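Local coordinates for putative alcohol dehydrogenase (Sinorhizobium meliloti, PDB 4J6F), which probably acts as a zinc-dependent alcohol dehydrogenase that uses a nicotinamide dinucleotide to oxidise alcohols, at residues Leu291-Ala303 and Tyr319-Gly331. Numbering follows the deposited sequence.
Sequences LKILRPEGRYTTA and YLKQLELHGSSQG
The ring of Tyr-300 has the backbone N of His-326 at its edge, near the ring plane, while Leu-325 leans in obliquely, its CG 3.6 Å from CD1 of the tyrosine; Phe-287 adds an edge-to-face ring contact and Asp-280 binds the hydroxyl. Strands 299-302 and 324-327, the last two within this chain of the six-stranded parallel sheet of the Rossmann-type nucleotide-binding domain, are a worked example of how neighbouring parallel strands are joined. They run 16° from parallel, and the bonds zigzag between them: Glu-324 O receives Tyr-300 N at 2.7 Å, and Tyr-300 O in turn receives His-326 N. On the face bearing Tyr-300, the side chains of Leu-325 and Leu-291 cross at about a right angle, CD1 of the first against CD2 of the second. On the other face, the side chains of Glu-324 and Arg-299 lie side by side, pointing the same way, with Glu-324 CD against Arg-299 CG and the carboxylate and guanidinium planes 37° apart, but the arginine turns to Glu-208 and Ala-202 while Glu-324 pairs with Arg-203. Strand 324-327 also meets a strand of the second subunit antiparallel, carrying the sheet across the interface.

Ahead of the strands, the Lys-321 chain, bent at chi2 (-129°) and chi3, brings NZ to the end of helix 287-293, where it donates hydrogen bonds to three carbonyls. NZ lies 2.9 Å from Leu-291 O, in the carbonyl plane. Lys-292 O is 2.8 Å from NZ, which sits above that residue's own carbonyl plane. A methionine here would probably leave these carbonyls without their shared donor. Glu-297 N bonds to Lys-321 O. A water donates to both Glu-297 O and Glu-324 OE2, whereas Glu-324 OE1 accepts His-326 NE2 at 2.9 Å through its anti lone pair.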
ATOM      1  N   LEU A 291      -5.789  -2.128  10.520  1.00 30.44           N
ATOM      2  CA  LEU A 291      -5.918  -3.094   9.424  1.00 29.68           C
ATOM      3  C   LEU A 291      -7.067  -4.070   9.647  1.00 30.03           C
ATOM      4  O   LEU A 291      -7.668  -4.546   8.682  1.00 30.16           O
ATOM      5  CB  LEU A 291      -4.623  -3.879   9.203  1.00 29.13           C
ATOM      6  CG  LEU A 291      -3.302  -3.148   8.921  1.00 29.35           C
ATOM      7  CD1 LEU A 291      -2.222  -4.179   8.619  1.00 29.23           C
ATOM      8  CD2 LEU A 291      -3.406  -2.128   7.792  1.00 28.18           C
ATOM      9  N   LYS A 292      -7.369  -4.372  10.909  1.00 31.43           N
ATOM     10  CA  LYS A 292      -8.505  -5.236  11.234  1.00 34.34           C
ATOM     11  C   LYS A 292      -9.836  -4.545  10.934  1.00 35.36           C
ATOM     12  O   LYS A 292     -10.743  -5.148  10.357  1.00 38.42           O
ATOM     13  CB  LYS A 292      -8.456  -5.670  12.696  1.00 37.73           C
ATOM     14  CG  LYS A 292      -7.321  -6.623  13.041  1.00 44.57           C
ATOM     15  CD  LYS A 292      -7.310  -6.948  14.536  1.00 57.76           C
ATOM     16  CE  LYS A 292      -8.622  -7.582  14.994  1.00 67.15           C
ATOM     17  NZ  LYS A 292      -8.867  -7.404  16.448  1.00 71.16           N
ATOM     18  N   ILE A 293      -9.927  -3.275  11.330  1.00 33.67           N
ATOM     19  CA  ILE A 293     -11.132  -2.451  11.198  1.00 31.84           C
ATOM     20  C   ILE A 293     -11.449  -2.124   9.738  1.00 31.13           C
ATOM     21  O   ILE A 293     -12.604  -2.116   9.329  1.00 31.75           O
ATOM     22  CB  ILE A 293     -10.969  -1.150  12.009  1.00 32.01           C
ATOM     23  CG1 ILE A 293     -11.099  -1.450  13.506  1.00 35.50           C
ATOM     24  CG2 ILE A 293     -11.979  -0.097  11.583  1.00 32.00           C
ATOM     25  CD1 ILE A 293     -10.373  -0.473  14.415  1.00 37.22           C
ATOM     26  N   LEU A 294     -10.404  -1.852   8.969  1.00 29.56           N
ATOM     27  CA  LEU A 294     -10.510  -1.495   7.572  1.00 27.96           C
ATOM     28  C   LEU A 294     -11.280  -2.564   6.785  1.00 29.66           C
ATOM     29  O   LEU A 294     -11.003  -3.762   6.918  1.00 30.32           O
ATOM     30  CB  LEU A 294      -9.097  -1.322   7.021  1.00 25.94           C
ATOM     31  CG  LEU A 294      -8.902  -0.545   5.728  1.00 27.01           C
ATOM     32  CD1 LEU A 294      -9.694   0.756   5.741  1.00 27.13           C
ATOM     33  CD2 LEU A 294      -7.419  -0.273   5.531  1.00 27.80           C
ATOM     34  N   ARG A 295     -12.252  -2.131   5.978  1.00 30.36           N
ATOM     35  CA  ARG A 295     -13.063  -3.053   5.166  1.00 31.25           C
ATOM     36  C   ARG A 295     -12.181  -3.682   4.106  1.00 32.35           C
ATOM     37  O   ARG A 295     -11.192  -3.067   3.688  1.00 31.30           O
ATOM     38  CB  ARG A 295     -14.224  -2.323   4.482  1.00 31.04           C
ATOM     39  CG  ARG A 295     -13.821  -1.571   3.227  1.00 31.86           C
ATOM     40  CD  ARG A 295     -14.926  -0.674   2.726  1.00 35.27           C
ATOM     41  NE  ARG A 295     -16.015  -1.475   2.194  1.00 40.21           N
ATOM     42  CZ  ARG A 295     -17.264  -1.050   2.037  1.00 42.08           C
ATOM     43  NH1 ARG A 295     -18.174  -1.878   1.552  1.00 39.70           N
ATOM     44  NH2 ARG A 295     -17.608   0.188   2.376  1.00 44.98           N
ATOM     45  N   PRO A 296     -12.536  -4.903   3.654  1.00 33.07           N
ATOM     46  CA  PRO A 296     -11.752  -5.527   2.573  1.00 32.37           C
ATOM     47  C   PRO A 296     -11.739  -4.636   1.328  1.00 31.79           C
ATOM     48  O   PRO A 296     -12.750  -4.020   1.024  1.00 33.28           O
ATOM     49  CB  PRO A 296     -12.494  -6.842   2.311  1.00 32.65           C
ATOM     50  CG  PRO A 296     -13.284  -7.105   3.555  1.00 33.05           C
ATOM     51  CD  PRO A 296     -13.661  -5.751   4.088  1.00 32.69           C
ATOM     52  N   GLU A 297     -10.601  -4.556   0.639  1.00 32.25           N
ATOM     53  CA  GLU A 297     -10.385  -3.614  -0.486  1.00 32.33           C
ATOM     54  C   GLU A 297     -10.282  -2.157  -0.037  1.00 33.92           C
ATOM     55  O   GLU A 297     -10.308  -1.244  -0.862  1.00 35.73           O
ATOM     56  CB  GLU A 297     -11.442  -3.772  -1.576  1.00 33.19           C
ATOM     57  CG  GLU A 297     -11.444  -5.172  -2.171  1.00 42.37           C
ATOM     58  CD  GLU A 297     -12.422  -5.355  -3.320  1.00 49.14           C
ATOM     59  OE1 GLU A 297     -11.972  -5.730  -4.433  1.00 45.99           O
ATOM     60  OE2 GLU A 297     -13.636  -5.133  -3.104  1.00 55.43           O
ATOM     61  N   GLY A 298     -10.170  -1.954   1.276  1.00 31.91           N
ATOM     62  CA  GLY A 298     -10.023  -0.630   1.856  1.00 30.60           C
ATOM     63  C   GLY A 298      -8.591  -0.156   1.749  1.00 31.89           C
ATOM     64  O   GLY A 298      -7.694  -0.932   1.424  1.00 34.75           O
ATOM     65  N   ARG A 299      -8.410   1.143   1.970  1.00 31.39           N
ATOM     66  CA  ARG A 299      -7.140   1.830   1.786  1.00 28.92           C
ATOM     67  C   ARG A 299      -6.635   2.502   3.055  1.00 30.53           C
ATOM     68  O   ARG A 299      -7.372   3.185   3.740  1.00 30.04           O
ATOM     69  CB  ARG A 299      -7.260   2.876   0.688  1.00 25.63           C
ATOM     70  CG  ARG A 299      -7.689   2.323  -0.645  1.00 25.17           C
ATOM     71  CD  ARG A 299      -9.181   2.417  -0.807  1.00 27.92           C
ATOM     72  NE  ARG A 299      -9.599   3.778  -1.092  1.00 30.63           N
ATOM     73  CZ  ARG A 299     -10.857   4.184  -1.058  1.00 29.64           C
ATOM     74  NH1 ARG A 299     -11.809   3.332  -0.750  1.00 30.15           N
ATOM     75  NH2 ARG A 299     -11.160   5.432  -1.328  1.00 29.06           N
ATOM     76  N   TYR A 300      -5.359   2.292   3.346  1.00 29.30           N
ATOM     77  CA  TYR A 300      -4.725   2.821   4.522  1.00 27.27           C
ATOM     78  C   TYR A 300      -3.763   3.881   4.018  1.00 27.12           C
ATOM     79  O   TYR A 300      -3.126   3.708   2.974  1.00 30.08           O
ATOM     80  CB  TYR A 300      -3.979   1.680   5.234  1.00 28.70           C
ATOM     81  CG  TYR A 300      -3.025   2.126   6.316  1.00 30.20           C
ATOM     82  CD1 TYR A 300      -1.720   2.529   5.998  1.00 30.79           C
ATOM     83  CD2 TYR A 300      -3.422   2.160   7.652  1.00 30.65           C
ATOM     84  CE1 TYR A 300      -0.843   2.957   6.975  1.00 31.18           C
ATOM     85  CE2 TYR A 300      -2.543   2.580   8.645  1.00 32.53           C
ATOM     86  CZ  TYR A 300      -1.257   2.984   8.299  1.00 32.77           C
ATOM     87  OH  TYR A 300      -0.373   3.406   9.269  1.00 33.53           O
ATOM     88  N   THR A 301      -3.651   4.979   4.743  1.00 24.81           N
ATOM     89  CA  THR A 301      -2.714   6.009   4.355  1.00 24.67           C
ATOM     90  C   THR A 301      -2.060   6.681   5.560  1.00 27.09           C
ATOM     91  O   THR A 301      -2.694   6.860   6.586  1.00 28.32           O
ATOM     92  CB  THR A 301      -3.380   7.034   3.436  1.00 24.59           C
ATOM     93  OG1 THR A 301      -2.381   7.927   2.926  1.00 27.07           O
ATOM     94  CG2 THR A 301      -4.462   7.809   4.177  1.00 23.32           C
ATOM     95  N   THR A 302      -0.782   7.031   5.440  1.00 28.62           N
ATOM     96  CA  THR A 302      -0.047   7.651   6.543  1.00 28.97           C
ATOM     97  C   THR A 302       1.030   8.616   6.057  1.00 28.88           C
ATOM     98  O   THR A 302       1.558   8.472   4.956  1.00 30.94           O
ATOM     99  CB  THR A 302       0.599   6.583   7.454  1.00 32.31           C
ATOM    100  OG1 THR A 302       1.306   7.216   8.525  1.00 36.81           O
ATOM    101  CG2 THR A 302       1.578   5.723   6.685  1.00 31.26           C
ATOM    102  N   ALA A 303       1.309   9.634   6.860  1.00 28.69           N
ATOM    103  CA  ALA A 303       2.459  10.507   6.657  1.00 30.99           C
ATOM    104  C   ALA A 303       3.255  10.795   7.926  1.00 31.89           C
ATOM    105  O   ALA A 303       4.077  11.691   7.950  1.00 34.86           O
ATOM    106  CB  ALA A 303       2.047  11.797   5.984  1.00 33.33           C
ATOM    107  N   TYR A 319      -3.183  -9.153   2.152  1.00 30.47           N
ATOM    108  CA  TYR A 319      -3.562  -9.733   0.880  1.00 28.17           C
ATOM    109  C   TYR A 319      -4.824 -10.554   0.953  1.00 29.61           C
ATOM    110  O   TYR A 319      -5.517 -10.713  -0.053  1.00 31.72           O
ATOM    111  CB  TYR A 319      -2.391 -10.478   0.192  1.00 27.17           C
ATOM    112  CG  TYR A 319      -2.009 -11.844   0.735  1.00 28.35           C
ATOM    113  CD1 TYR A 319      -2.853 -12.953   0.561  1.00 30.66           C
ATOM    114  CD2 TYR A 319      -0.785 -12.049   1.374  1.00 26.73           C
ATOM    115  CE1 TYR A 319      -2.512 -14.212   1.036  1.00 29.97           C
ATOM    116  CE2 TYR A 319      -0.434 -13.311   1.850  1.00 28.27           C
ATOM    117  CZ  TYR A 319      -1.303 -14.393   1.676  1.00 29.70           C
ATOM    118  OH  TYR A 319      -0.980 -15.658   2.134  1.00 28.70           O
ATOM    119  N   LEU A 320      -5.140 -11.082   2.129  1.00 28.60           N
ATOM    120  CA  LEU A 320      -6.431 -11.759   2.277  1.00 27.83           C
ATOM    121  C   LEU A 320      -7.561 -10.741   2.298  1.00 29.34           C
ATOM    122  O   LEU A 320      -8.695 -11.056   1.968  1.00 30.31           O
ATOM    123  CB  LEU A 320      -6.490 -12.632   3.525  1.00 25.15           C
ATOM    124  CG  LEU A 320      -5.616 -13.874   3.464  1.00 23.99           C
ATOM    125  CD1 LEU A 320      -5.481 -14.454   4.861  1.00 25.36           C
ATOM    126  CD2 LEU A 320      -6.167 -14.887   2.484  1.00 22.34           C
ATOM    127  N   LYS A 321      -7.239  -9.512   2.675  1.00 29.58           N
ATOM    128  CA  LYS A 321      -8.229  -8.460   2.700  1.00 28.00           C
ATOM    129  C   LYS A 321      -8.185  -7.554   1.467  1.00 28.63           C
ATOM    130  O   LYS A 321      -8.971  -6.617   1.367  1.00 32.25           O
ATOM    131  CB  LYS A 321      -8.047  -7.627   3.952  1.00 26.75           C
ATOM    132  CG  LYS A 321      -8.499  -8.271   5.239  1.00 26.90           C
ATOM    133  CD  LYS A 321      -9.385  -7.245   5.900  1.00 30.09           C
ATOM    134  CE  LYS A 321      -9.305  -7.273   7.400  1.00 32.71           C
ATOM    135  NZ  LYS A 321      -9.998  -6.032   7.823  1.00 34.64           N
ATOM    136  N   GLN A 322      -7.271  -7.820   0.538  1.00 26.76           N
ATOM    137  CA  GLN A 322      -7.107  -6.998  -0.672  1.00 25.68           C
ATOM    138  C   GLN A 322      -6.788  -5.533  -0.369  1.00 25.50           C
ATOM    139  O   GLN A 322      -7.223  -4.657  -1.124  1.00 28.03           O
ATOM    140  CB  GLN A 322      -8.371  -7.024  -1.549  1.00 26.28           C
ATOM    141  CG  GLN A 322      -9.042  -8.367  -1.748  1.00 28.23           C
ATOM    142  CD  GLN A 322      -8.286  -9.274  -2.697  1.00 30.26           C
ATOM    143  OE1 GLN A 322      -7.320  -8.859  -3.331  1.00 31.93           O
ATOM    144  NE2 GLN A 322      -8.722 -10.523  -2.795  1.00 30.66           N
ATOM    145  N   LEU A 323      -6.046  -5.264   0.709  1.00 23.07           N
ATOM    146  CA  LEU A 323      -5.783  -3.883   1.174  1.00 21.41           C
ATOM    147  C   LEU A 323      -4.743  -3.126   0.357  1.00 22.48           C
ATOM    148  O   LEU A 323      -3.925  -3.737  -0.325  1.00 22.68           O
ATOM    149  CB  LEU A 323      -5.383  -3.868   2.656  1.00 19.86           C
ATOM    150  CG  LEU A 323      -6.384  -4.460   3.659  1.00 19.95           C
ATOM    151  CD1 LEU A 323      -5.943  -4.242   5.097  1.00 19.32           C
ATOM    152  CD2 LEU A 323      -7.787  -3.893   3.447  1.00 20.67           C
ATOM    153  N   GLU A 324      -4.806  -1.792   0.408  1.00 24.65           N
ATOM    154  CA  GLU A 324      -3.715  -0.928  -0.058  1.00 26.31           C
ATOM    155  C   GLU A 324      -3.207  -0.130   1.117  1.00 28.21           C
ATOM    156  O   GLU A 324      -3.999   0.436   1.884  1.00 28.78           O
ATOM    157  CB  GLU A 324      -4.182   0.081  -1.093  1.00 27.63           C
ATOM    158  CG  GLU A 324      -5.012  -0.483  -2.220  1.00 30.98           C
ATOM    159  CD  GLU A 324      -5.591   0.604  -3.103  1.00 34.09           C
ATOM    160  OE1 GLU A 324      -4.956   1.681  -3.235  1.00 34.88           O
ATOM    161  OE2 GLU A 324      -6.685   0.380  -3.675  1.00 33.78           O
ATOM    162  N   LEU A 325      -1.888  -0.071   1.243  1.00 28.49           N
ATOM    163  CA  LEU A 325      -1.237   0.819   2.196  1.00 27.33           C
ATOM    164  C   LEU A 325      -0.503   1.882   1.415  1.00 25.90           C
ATOM    165  O   LEU A 325       0.207   1.557   0.462  1.00 24.83           O
ATOM    166  CB  LEU A 325      -0.230   0.043   3.027  1.00 27.83           C
ATOM    167  CG  LEU A 325      -0.707  -0.491   4.364  1.00 28.60           C
ATOM    168  CD1 LEU A 325      -1.931  -1.369   4.206  1.00 29.66           C
ATOM    169  CD2 LEU A 325       0.430  -1.244   5.023  1.00 27.28           C
ATOM    170  N   HIS A 326      -0.679   3.145   1.804  1.00 26.08           N
ATOM    171  CA  HIS A 326      -0.028   4.265   1.125  1.00 25.57           C
ATOM    172  C   HIS A 326       0.747   5.100   2.098  1.00 25.91           C
ATOM    173  O   HIS A 326       0.224   5.503   3.134  1.00 28.15           O
ATOM    174  CB  HIS A 326      -1.050   5.174   0.455  1.00 28.12           C
ATOM    175  CG  HIS A 326      -1.749   4.541  -0.702  1.00 30.01           C
ATOM    176  ND1 HIS A 326      -1.130   4.322  -1.914  1.00 31.38           N
ATOM    177  CD2 HIS A 326      -3.012   4.078  -0.834  1.00 29.12           C
ATOM    178  CE1 HIS A 326      -1.982   3.747  -2.744  1.00 30.88           C
ATOM    179  NE2 HIS A 326      -3.130   3.587  -2.113  1.00 31.03           N
ATOM    180  N   GLY A 327       1.999   5.363   1.755  1.00 25.22           N
ATOM    181  CA  GLY A 327       2.813   6.326   2.479  1.00 24.92           C
ATOM    182  C   GLY A 327       2.998   7.548   1.617  1.00 26.37           C
ATOM    183  O   GLY A 327       3.161   7.424   0.404  1.00 28.05           O
ATOM    184  N   SER A 328       2.995   8.723   2.245  1.00 27.73           N
ATOM    185  CA  SER A 328       2.944   9.997   1.534  1.00 29.81           C
ATOM    186  C   SER A 328       3.601  11.135   2.342  1.00 34.84           C
ATOM    187  O   SER A 328       3.474  11.167   3.563  1.00 37.27           O
ATOM    188  CB  SER A 328       1.471  10.286   1.228  1.00 30.42           C
ATOM    189  OG  SER A 328       1.171  11.661   1.180  1.00 33.13           O
ATOM    190  N   SER A 329       4.333  12.039   1.673  1.00 36.54           N
ATOM    191  CA  SER A 329       4.861  13.279   2.306  1.00 34.99           C
ATOM    192  C   SER A 329       4.546  14.486   1.462  1.00 34.83           C
ATOM    193  O   SER A 329       4.675  14.439   0.233  1.00 35.74           O
ATOM    194  CB  SER A 329       6.379  13.276   2.471  1.00 34.66           C
ATOM    195  OG  SER A 329       6.856  11.997   2.772  1.00 41.11           O
ATOM    196  N   GLN A 330       4.142  15.563   2.119  1.00 32.90           N
ATOM    197  CA  GLN A 330       3.889  16.849   1.492  1.00 31.09           C
ATOM    198  C   GLN A 330       2.854  16.736   0.398  1.00 32.07           C
ATOM    199  O   GLN A 330       1.872  16.047   0.571  1.00 36.05           O
ATOM    200  CB  GLN A 330       5.190  17.450   0.982  1.00 30.10           C
ATOM    201  CG  GLN A 330       6.235  17.588   2.070  1.00 31.10           C
ATOM    202  CD  GLN A 330       7.498  18.266   1.604  1.00 35.75           C
ATOM    203  OE1 GLN A 330       8.521  18.200   2.260  1.00 41.17           O
ATOM    204  NE2 GLN A 330       7.429  18.925   0.475  1.00 36.77           N
ATOM    205  N   GLY A 331       3.073  17.371  -0.742  1.00 28.88           N
ATOM    206  CA  GLY A 331       2.060  17.281  -1.785  1.00 28.02           C
ATOM    207  C   GLY A 331       2.484  17.940  -3.072  1.00 29.02           C
ATOM    208  O   GLY A 331       3.568  18.495  -3.164  1.00 30.86           O
TER
HETATM  209  O   HOH W   1      -8.974  -1.290  -3.038  1.00 23.16           O